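Local atomic coordinates of Esterase/lipase (Uncultured bacterium, PDB entry 3K6K), a protein that probably hydrolyses carboxylic ester bonds, as a bacterial homologue of hormone-sensitive lipase built on the alpha/beta hydrolase fold. Residues G180-S185 against K298-W303; F187-L192 against S231-D236; M243-G248 against V271-W276. All coordinates share one frame; numbering follows the deposited sequence.

Interaction 1: G180-S185 against K298-W303; sequences GLVMLS and KEICHW
W303 leaves its helix with CG anti to the backbone N (chi1 -165°), which throws the indole out toward the strand, while V182 also sets CG1 anti to its N (chi1 -172°) and so splits its two methyls between two partners. CG2 of V182 meets the benzo part of the indole, 3.6 Å from W303 CZ3, the two side chains sliding past each other in opposite directions. CG1 of V182 turns to I300, whose CG2 lies 4.0 Å away as the two branched chains cross obliquely. I300 carries CG1 anti to its carbonyl carbon, so that CD1 extends tip to tip toward L184; CD1 of I300 and CD1 of L184 stand 3.4 Å apart, closer than usual van der Waals contact. CH2, at the far end of the indole, reaches the strand backbone obliquely: G180 has no side chain, and W303 CH2 meets its CA directly at 4.0 Å.

Strand 180-184 and the 298-303 part of helix 291-305 run nearly antiparallel (170°), their axes 10.4 Å apart at the closest, with I300 and W303, three residues apart on one side of the helix, facing the sheet. This is the layering of the alpha/beta hydrolase fold, a C-terminal helix covering one face of the central sheet; M183, from the other face, touches helix 158-172. No hydrogen bond joins the two segments, and W303 NE1 is satisfied by E272 in strand 271-276, the outermost of this chain. The contact therefore rests on apolar burial, with the indole's polar atom directed two places along the sheet.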
loop_
_atom_site.group_PDB
_atom_site.type_symbol
_atom_site.label_atom_id
_atom_site.label_comp_id
_atom_site.label_asym_id
_atom_site.label_seq_id
_atom_site.Cartn_x
_atom_site.Cartn_y
_atom_site.Cartn_z
ATOM N N GLY A 180 11.496 12.463 -1.319
ATOM C CA GLY A 180 10.718 11.187 -1.457
ATOM C C GLY A 180 11.253 10.201 -2.513
ATOM O O GLY A 180 12.103 10.524 -3.325
ATOM N N LEU A 181 10.785 8.969 -2.468
ATOM C CA LEU A 181 11.138 7.994 -3.434
ATOM C C LEU A 181 9.847 7.545 -4.139
ATOM O O LEU A 181 8.904 7.097 -3.434
ATOM C CB LEU A 181 11.787 6.801 -2.699
ATOM C CG LEU A 181 13.040 7.087 -1.830
ATOM C CD1 LEU A 181 13.357 5.956 -0.912
ATOM C CD2 LEU A 181 14.265 7.370 -2.676
ATOM N N VAL A 182 9.754 7.664 -5.482
ATOM C CA VAL A 182 8.694 6.963 -6.248
ATOM C C VAL A 182 9.169 5.721 -7.007
ATOM O O VAL A 182 10.201 5.742 -7.688
ATOM C CB VAL A 182 7.991 7.875 -7.199
ATOM C CG1 VAL A 182 6.784 7.161 -7.828
ATOM C CG2 VAL A 182 7.509 9.134 -6.455
ATOM N N MET A 183 8.413 4.628 -6.928
ATOM C CA MET A 183 8.795 3.368 -7.593
ATOM C C MET A 183 7.629 2.692 -8.341
ATOM O O MET A 183 6.581 2.427 -7.782
ATOM C CB MET A 183 9.437 2.368 -6.600
ATOM C CG MET A 183 10.715 2.881 -5.936
ATOM S SD MET A 183 11.182 1.790 -4.577
ATOM C CE MET A 183 10.381 2.612 -3.211
ATOM N N LEU A 184 7.829 2.404 -9.618
ATOM C CA LEU A 184 6.780 1.872 -10.477
ATOM C C LEU A 184 7.177 0.401 -10.681
ATOM O O LEU A 184 8.222 0.144 -11.301
ATOM C CB LEU A 184 6.814 2.685 -11.793
ATOM C CG LEU A 184 6.013 3.974 -11.970
ATOM C CD1 LEU A 184 5.563 4.653 -10.661
ATOM C CD2 LEU A 184 6.558 5.006 -12.995
ATOM N N SER A 185 6.428 -0.558 -10.098
ATOM C CA SER A 185 6.714 -1.991 -10.225
ATOM C C SER A 185 8.183 -2.319 -9.911
ATOM O O SER A 185 8.865 -2.976 -10.734
ATOM C CB SER A 185 6.450 -2.480 -11.661
ATOM O OG SER A 185 5.063 -2.384 -12.048
ATOM N N LYS A 298 -1.151 10.722 -12.879
ATOM C CA LYS A 298 -1.769 11.885 -12.314
ATOM C C LYS A 298 -1.540 11.858 -10.810
ATOM O O LYS A 298 -1.078 12.858 -10.249
ATOM C CB LYS A 298 -3.266 11.902 -12.641
ATOM C CG LYS A 298 -3.937 13.310 -12.573
ATOM C CD LYS A 298 -3.832 14.128 -13.939
ATOM C CE LYS A 298 -4.987 13.881 -14.946
ATOM N NZ LYS A 298 -4.851 12.636 -15.791
ATOM N N GLU A 299 -1.819 10.712 -10.181
ATOM C CA GLU A 299 -1.652 10.568 -8.748
ATOM C C GLU A 299 -0.200 10.699 -8.268
ATOM O O GLU A 299 0.041 11.337 -7.219
ATOM C CB GLU A 299 -2.247 9.254 -8.251
ATOM C CG GLU A 299 -3.712 9.201 -8.430
ATOM C CD GLU A 299 -4.344 7.906 -7.968
ATOM O OE1 GLU A 299 -5.582 7.828 -8.126
ATOM O OE2 GLU A 299 -3.640 6.992 -7.453
ATOM N N ILE A 300 0.733 10.096 -9.027
ATOM C CA ILE A 300 2.149 10.141 -8.719
ATOM C C ILE A 300 2.606 11.571 -8.690
ATOM O O ILE A 300 3.390 11.961 -7.810
ATOM C CB ILE A 300 3.014 9.404 -9.752
ATOM C CG1 ILE A 300 2.943 7.866 -9.593
ATOM C CG2 ILE A 300 4.487 9.832 -9.620
ATOM C CD1 ILE A 300 3.229 7.159 -10.886
ATOM N N CYS A 301 2.114 12.347 -9.660
ATOM C CA CYS A 301 2.513 13.746 -9.771
ATOM C C CYS A 301 1.922 14.539 -8.618
ATOM O O CYS A 301 2.612 15.353 -8.025
ATOM C CB CYS A 301 2.190 14.350 -11.156
ATOM S SG CYS A 301 3.347 13.711 -12.450
ATOM N N HIS A 302 0.669 14.288 -8.290
ATOM C CA HIS A 302 0.090 14.935 -7.142
ATOM C C HIS A 302 0.978 14.642 -5.901
ATOM O O HIS A 302 1.315 15.550 -5.106
ATOM C CB HIS A 302 -1.347 14.445 -6.935
ATOM C CG HIS A 302 -2.164 15.323 -6.034
ATOM N ND1 HIS A 302 -2.829 16.448 -6.491
ATOM C CD2 HIS A 302 -2.435 15.242 -4.704
ATOM C CE1 HIS A 302 -3.475 17.021 -5.485
ATOM N NE2 HIS A 302 -3.245 16.316 -4.388
ATOM N N TRP A 303 1.363 13.380 -5.741
ATOM C CA TRP A 303 2.189 12.996 -4.638
ATOM C C TRP A 303 3.464 13.790 -4.697
ATOM O O TRP A 303 3.893 14.378 -3.694
ATOM C CB TRP A 303 2.521 11.541 -4.720
ATOM C CG TRP A 303 3.078 10.974 -3.457
ATOM C CD1 TRP A 303 2.357 10.459 -2.361
ATOM C CD2 TRP A 303 4.453 10.760 -3.155
ATOM N NE1 TRP A 303 3.241 9.996 -1.406
ATOM C CE2 TRP A 303 4.523 10.162 -1.872
ATOM C CE3 TRP A 303 5.628 11.006 -3.834
ATOM C CZ2 TRP A 303 5.753 9.793 -1.285
ATOM C CZ3 TRP A 303 6.819 10.675 -3.245
ATOM C CH2 TRP A 303 6.880 10.062 -1.981
#

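Interaction 2: F187-L192 against S231-D236; sequences FVDLTL and SPVYAD
Three hydrogen bonds of unequal strength join the two loops. The firmest runs from L190 N to S231 OG, at 2.8 Å with an N-H...O angle of 147°; S231 OG, anti to its own carbonyl carbon, also bonds R225 O. A weak bond of 3.4 Å links V233 N to V188 O, and Y234 OH gives another weak one, 2.8 Å long, to D189 OD1.

Around D189 the polar groups are crowded. Its CG is anti to the backbone N (chi1 -169°), and OD2 accepts from both T191 OG1 (2.7 Å) and T191 N (3.0 Å), each arriving from above the carboxylate plane. The bond from T191 N makes an Asx turn, overlaid on a type I beta turn from D189 to L192, while P232-Y234 forms a short 3-10 segment. In the alpha/beta hydrolase fold, the loop after strand 180-184 here meets the one between helix 209-220 and strand 243-248. OD1 carries a salt bridge to R194, which would help keep the carboxylate ionised. The Y234 ring stands 77° from the carboxylate plane and presents its edge to OD2.

Apolar contacts lie at the other end. V188 crosses P232, which rests on helix 158-172, and V233 at about right angles, its CG2 3.8 Å from V233 CG2.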
loop_
_atom_site.group_PDB
_atom_site.type_symbol
_atom_site.label_atom_id
_atom_site.label_comp_id
_atom_site.label_asym_id
_atom_site.label_seq_id
_atom_site.Cartn_x
_atom_site.Cartn_y
_atom_site.Cartn_z
ATOM N N PHE A 187 11.802 -3.704 -9.017
ATOM C CA PHE A 187 12.466 -5.038 -9.036
ATOM C C PHE A 187 13.457 -5.015 -7.888
ATOM O O PHE A 187 14.481 -4.346 -7.968
ATOM C CB PHE A 187 13.177 -5.235 -10.378
ATOM C CG PHE A 187 13.817 -6.617 -10.572
ATOM C CD1 PHE A 187 14.817 -6.784 -11.509
ATOM C CD2 PHE A 187 13.365 -7.744 -9.863
ATOM C CE1 PHE A 187 15.392 -7.999 -11.712
ATOM C CE2 PHE A 187 13.902 -8.967 -10.088
ATOM C CZ PHE A 187 14.920 -9.110 -11.028
ATOM N N VAL A 188 13.134 -5.695 -6.793
ATOM C CA VAL A 188 13.889 -5.497 -5.592
ATOM C C VAL A 188 14.287 -6.775 -4.904
ATOM O O VAL A 188 14.869 -6.729 -3.817
ATOM C CB VAL A 188 13.159 -4.578 -4.594
ATOM C CG1 VAL A 188 13.348 -3.154 -4.998
ATOM C CG2 VAL A 188 11.683 -4.951 -4.463
ATOM N N ASP A 189 13.976 -7.911 -5.514
ATOM C CA ASP A 189 14.423 -9.186 -4.967
ATOM C C ASP A 189 14.944 -10.097 -6.061
ATOM O O ASP A 189 14.181 -10.885 -6.594
ATOM C CB ASP A 189 13.288 -9.894 -4.275
ATOM C CG ASP A 189 13.761 -11.095 -3.456
ATOM O OD1 ASP A 189 12.976 -11.627 -2.657
ATOM O OD2 ASP A 189 14.926 -11.513 -3.610
ATOM N N LEU A 190 16.240 -10.002 -6.389
ATOM C CA LEU A 190 16.831 -10.843 -7.439
ATOM C C LEU A 190 16.931 -12.311 -7.109
ATOM O O LEU A 190 17.403 -13.110 -7.942
ATOM C CB LEU A 190 18.173 -10.309 -7.897
ATOM C CG LEU A 190 17.868 -9.264 -8.978
ATOM C CD1 LEU A 190 17.127 -8.041 -8.381
ATOM C CD2 LEU A 190 19.182 -8.834 -9.649
ATOM N N THR A 191 16.438 -12.699 -5.935
ATOM C CA THR A 191 16.230 -14.128 -5.677
ATOM C C THR A 191 15.029 -14.717 -6.374
ATOM O O THR A 191 14.957 -15.924 -6.526
ATOM C CB THR A 191 16.177 -14.523 -4.164
ATOM O OG1 THR A 191 14.888 -14.234 -3.628
ATOM C CG2 THR A 191 17.267 -13.833 -3.315
ATOM N N LEU A 192 14.033 -13.906 -6.739
ATOM C CA LEU A 192 12.868 -14.406 -7.490
ATOM C C LEU A 192 12.196 -15.672 -6.922
ATOM O O LEU A 192 12.171 -16.694 -7.602
ATOM C CB LEU A 192 13.246 -14.651 -8.965
ATOM C CG LEU A 192 13.960 -13.507 -9.746
ATOM C CD1 LEU A 192 14.617 -14.044 -10.980
ATOM C CD2 LEU A 192 12.989 -12.430 -10.179
ATOM N N SER A 231 19.440 -6.499 -3.862
ATOM C CA SER A 231 18.057 -6.823 -3.468
ATOM C C SER A 231 17.622 -6.072 -2.172
ATOM O O SER A 231 17.595 -6.653 -1.039
ATOM C CB SER A 231 17.855 -8.328 -3.333
ATOM O OG SER A 231 18.158 -9.036 -4.548
ATOM N N PRO A 232 17.236 -4.788 -2.331
ATOM C CA PRO A 232 16.994 -3.941 -1.165
ATOM C C PRO A 232 15.960 -4.520 -0.200
ATOM O O PRO A 232 15.924 -4.168 0.973
ATOM C CB PRO A 232 16.551 -2.622 -1.825
ATOM C CG PRO A 232 17.306 -2.591 -3.128
ATOM C CD PRO A 232 17.070 -4.011 -3.581
ATOM N N VAL A 233 15.145 -5.446 -0.672
ATOM C CA VAL A 233 14.289 -6.191 0.217
ATOM C C VAL A 233 15.053 -6.771 1.460
ATOM O O VAL A 233 14.508 -6.854 2.560
ATOM C CB VAL A 233 13.478 -7.209 -0.610
ATOM C CG1 VAL A 233 13.175 -8.400 0.136
ATOM C CG2 VAL A 233 12.188 -6.562 -1.113
ATOM N N TYR A 234 16.317 -7.119 1.286
ATOM C CA TYR A 234 17.113 -7.678 2.375
ATOM C C TYR A 234 17.883 -6.600 3.132
ATOM O O TYR A 234 18.646 -6.930 3.990
ATOM C CB TYR A 234 18.029 -8.817 1.840
ATOM C CG TYR A 234 17.158 -9.893 1.197
ATOM C CD1 TYR A 234 16.440 -10.803 1.989
ATOM C CD2 TYR A 234 16.961 -9.932 -0.183
ATOM C CE1 TYR A 234 15.583 -11.728 1.404
ATOM C CE2 TYR A 234 16.111 -10.855 -0.771
ATOM C CZ TYR A 234 15.422 -11.747 0.014
ATOM O OH TYR A 234 14.564 -12.668 -0.575
ATOM N N ALA A 235 17.679 -5.315 2.842
ATOM C CA ALA A 235 18.475 -4.235 3.498
ATOM C C ALA A 235 18.062 -3.867 4.945
ATOM O O ALA A 235 17.044 -4.328 5.459
ATOM C CB ALA A 235 18.503 -2.973 2.633
ATOM N N ASP A 236 18.878 -3.039 5.585
ATOM C CA ASP A 236 18.456 -2.263 6.728
ATOM C C ASP A 236 17.946 -0.990 6.099
ATOM O O ASP A 236 18.698 -0.146 5.615
ATOM C CB ASP A 236 19.611 -1.970 7.683
ATOM C CG ASP A 236 19.275 -0.884 8.690
ATOM O OD1 ASP A 236 18.080 -0.519 8.795
ATOM O OD2 ASP A 236 20.215 -0.386 9.359
#

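Interaction 3: M243-G248 against V271-W276; sequences MLIHVG and VELKIW
The face bearing I245, V247, L273 and I275 is closely packed and apolar. V247 holds CG1 in the crowded position between its N and carbonyl carbon (chi1 61°), which sets that methyl 3.7 Å from I275 CG1, side by side, and 3.8 Å from L273 CD2. Helix 254-266 covers this face through S257 and L260. That helix connects the two strands in a beta-alpha-beta crossover of the hydrolase sheet, and they run in parallel register from M243-V271 to G248-W276. Five backbone hydrogen bonds zip them together, among them I245 N to E272 O (2.9 Å), aligned almost with the C=O axis, and W276 N to V247 O (2.7 Å), lying in the carbonyl plane.

The opposite face is more polar. W276 NE1 sits 3.4 Å above one face of the buried H246 imidazole, toward its rim, the two rings inclined at 55°; H246 ND1 is hydrogen-bonded to S296 OG. The looser, solvent side lies at the partly exposed K274, extended toward its partner E299, and E272. There a water donates to M243 O (2.8 Å) and E272 OE1, which also accepts from W303 NE1. Beyond strand 271-276 the sheet continues antiparallel into the second subunit.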
loop_
_atom_site.group_PDB
_atom_site.type_symbol
_atom_site.label_atom_id
_atom_site.label_comp_id
_atom_site.label_asym_id
_atom_site.label_seq_id
_atom_site.Cartn_x
_atom_site.Cartn_y
_atom_site.Cartn_z
ATOM N N MET A 243 8.042 6.740 0.735
ATOM C CA MET A 243 7.962 5.939 -0.454
ATOM C C MET A 243 6.523 5.896 -0.973
ATOM O O MET A 243 5.576 5.750 -0.183
ATOM C CB MET A 243 8.417 4.536 -0.117
ATOM C CG MET A 243 9.912 4.365 0.142
ATOM S SD MET A 243 10.164 2.603 0.495
ATOM C CE MET A 243 11.943 2.379 0.659
ATOM N N LEU A 244 6.372 6.078 -2.294
ATOM C CA LEU A 244 5.131 5.798 -2.996
ATOM C C LEU A 244 5.522 4.696 -3.974
ATOM O O LEU A 244 6.472 4.857 -4.736
ATOM C CB LEU A 244 4.612 7.038 -3.711
ATOM C CG LEU A 244 3.287 6.856 -4.511
ATOM C CD1 LEU A 244 1.982 6.743 -3.590
ATOM C CD2 LEU A 244 3.149 7.942 -5.583
ATOM N N ILE A 245 4.871 3.535 -3.860
ATOM C CA ILE A 245 5.002 2.406 -4.786
ATOM C C ILE A 245 3.680 2.231 -5.599
ATOM O O ILE A 245 2.562 2.213 -5.049
ATOM C CB ILE A 245 5.377 1.071 -4.025
ATOM C CG1 ILE A 245 6.596 1.258 -3.129
ATOM C CG2 ILE A 245 5.691 -0.061 -5.019
ATOM C CD1 ILE A 245 6.740 0.228 -2.172
ATOM N N HIS A 246 3.776 2.181 -6.915
ATOM C CA HIS A 246 2.636 1.710 -7.705
ATOM C C HIS A 246 2.949 0.378 -8.346
ATOM O O HIS A 246 4.127 0.095 -8.610
ATOM C CB HIS A 246 2.259 2.715 -8.754
ATOM C CG HIS A 246 1.484 3.846 -8.201
ATOM N ND1 HIS A 246 0.780 4.729 -8.989
ATOM C CD2 HIS A 246 1.232 4.193 -6.918
ATOM C CE1 HIS A 246 0.181 5.611 -8.213
ATOM N NE2 HIS A 246 0.409 5.286 -6.949
ATOM N N VAL A 247 1.937 -0.446 -8.611
ATOM C CA VAL A 247 2.217 -1.714 -9.283
ATOM C C VAL A 247 0.890 -2.262 -9.815
ATOM O O VAL A 247 -0.193 -1.814 -9.378
ATOM C CB VAL A 247 2.937 -2.701 -8.257
ATOM C CG1 VAL A 247 2.022 -3.001 -7.007
ATOM C CG2 VAL A 247 3.453 -3.972 -8.904
ATOM N N GLY A 248 0.961 -3.220 -10.745
ATOM C CA GLY A 248 -0.217 -3.879 -11.284
ATOM C C GLY A 248 -0.441 -5.254 -10.690
ATOM O O GLY A 248 0.479 -5.828 -10.071
ATOM N N VAL A 271 5.237 4.467 3.888
ATOM C CA VAL A 271 5.071 3.754 2.652
ATOM C C VAL A 271 3.624 3.769 2.253
ATOM O O VAL A 271 2.724 3.455 3.047
ATOM C CB VAL A 271 5.538 2.261 2.701
ATOM C CG1 VAL A 271 5.362 1.630 1.322
ATOM C CG2 VAL A 271 7.006 2.130 3.076
ATOM N N GLU A 272 3.401 4.138 1.005
ATOM C CA GLU A 272 2.071 4.058 0.437
ATOM C C GLU A 272 2.146 3.276 -0.841
ATOM O O GLU A 272 2.944 3.577 -1.730
ATOM C CB GLU A 272 1.547 5.459 0.153
ATOM C CG GLU A 272 1.850 6.438 1.253
ATOM C CD GLU A 272 1.386 7.878 0.913
ATOM O OE1 GLU A 272 2.211 8.815 1.114
ATOM O OE2 GLU A 272 0.211 8.039 0.431
ATOM N N LEU A 273 1.321 2.274 -0.942
ATOM C CA LEU A 273 1.390 1.348 -2.015
ATOM C C LEU A 273 -0.006 1.249 -2.590
ATOM O O LEU A 273 -0.944 0.999 -1.822
ATOM C CB LEU A 273 1.783 0.029 -1.446
ATOM C CG LEU A 273 2.023 -1.286 -2.208
ATOM C CD1 LEU A 273 1.058 -2.339 -1.753
ATOM C CD2 LEU A 273 2.117 -1.175 -3.719
ATOM N N LYS A 274 -0.135 1.450 -3.917
ATOM C CA LYS A 274 -1.349 1.152 -4.618
ATOM C C LYS A 274 -1.119 0.025 -5.647
ATOM O O LYS A 274 -0.150 0.015 -6.393
ATOM C CB LYS A 274 -1.892 2.416 -5.294
ATOM C CG LYS A 274 -3.320 2.300 -5.807
ATOM C CD LYS A 274 -3.768 3.688 -6.265
ATOM C CE LYS A 274 -5.205 3.745 -6.803
ATOM N NZ LYS A 274 -5.476 5.219 -6.905
ATOM N N ILE A 275 -2.058 -0.911 -5.694
ATOM C CA ILE A 275 -1.998 -1.987 -6.646
ATOM C C ILE A 275 -3.133 -1.853 -7.630
ATOM O O ILE A 275 -4.297 -1.755 -7.197
ATOM C CB ILE A 275 -2.140 -3.307 -5.938
ATOM C CG1 ILE A 275 -0.975 -3.492 -4.942
ATOM C CG2 ILE A 275 -2.141 -4.403 -6.970
ATOM C CD1 ILE A 275 -1.185 -4.715 -4.055
ATOM N N TRP A 276 -2.824 -1.929 -8.921
ATOM C CA TRP A 276 -3.790 -1.590 -9.951
ATOM C C TRP A 276 -4.356 -2.785 -10.711
ATOM O O TRP A 276 -3.640 -3.448 -11.449
ATOM C CB TRP A 276 -3.243 -0.546 -10.944
ATOM C CG TRP A 276 -2.822 0.770 -10.305
ATOM C CD1 TRP A 276 -1.718 0.979 -9.526
ATOM C CD2 TRP A 276 -3.442 2.084 -10.481
ATOM N NE1 TRP A 276 -1.654 2.319 -9.142
ATOM C CE2 TRP A 276 -2.674 3.013 -9.736
ATOM C CE3 TRP A 276 -4.571 2.548 -11.182
ATOM C CZ2 TRP A 276 -3.001 4.340 -9.654
ATOM C CZ3 TRP A 276 -4.885 3.868 -11.101
ATOM C CH2 TRP A 276 -4.095 4.766 -10.343
HETATM O O HOH W 1 4.834 7.535 1.823
#

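Overall arrangement
Interactions 1 and 3 share one sheet, their centres about 8 Å apart: strands 180-184 and 243-248 are neighbours, and helix 291-305 lies over both. Between them, E299 OE2 of interaction 1 meets K274 NZ of interaction 3 at 2.6 Å in a salt bridge. Interaction 2 follows strand 180-184 closely in sequence, yet its centre is about 20 Å from that of interaction 1 and 17 Å from that of interaction 3. S157, H281 and E251 are arranged as in a catalytic triad and probably form it. V247 of interaction 3 touches this group, L184 of interaction 1 lies near it without contact, and segment 187-192 comes close through the backbone of F187, which pairs with S157.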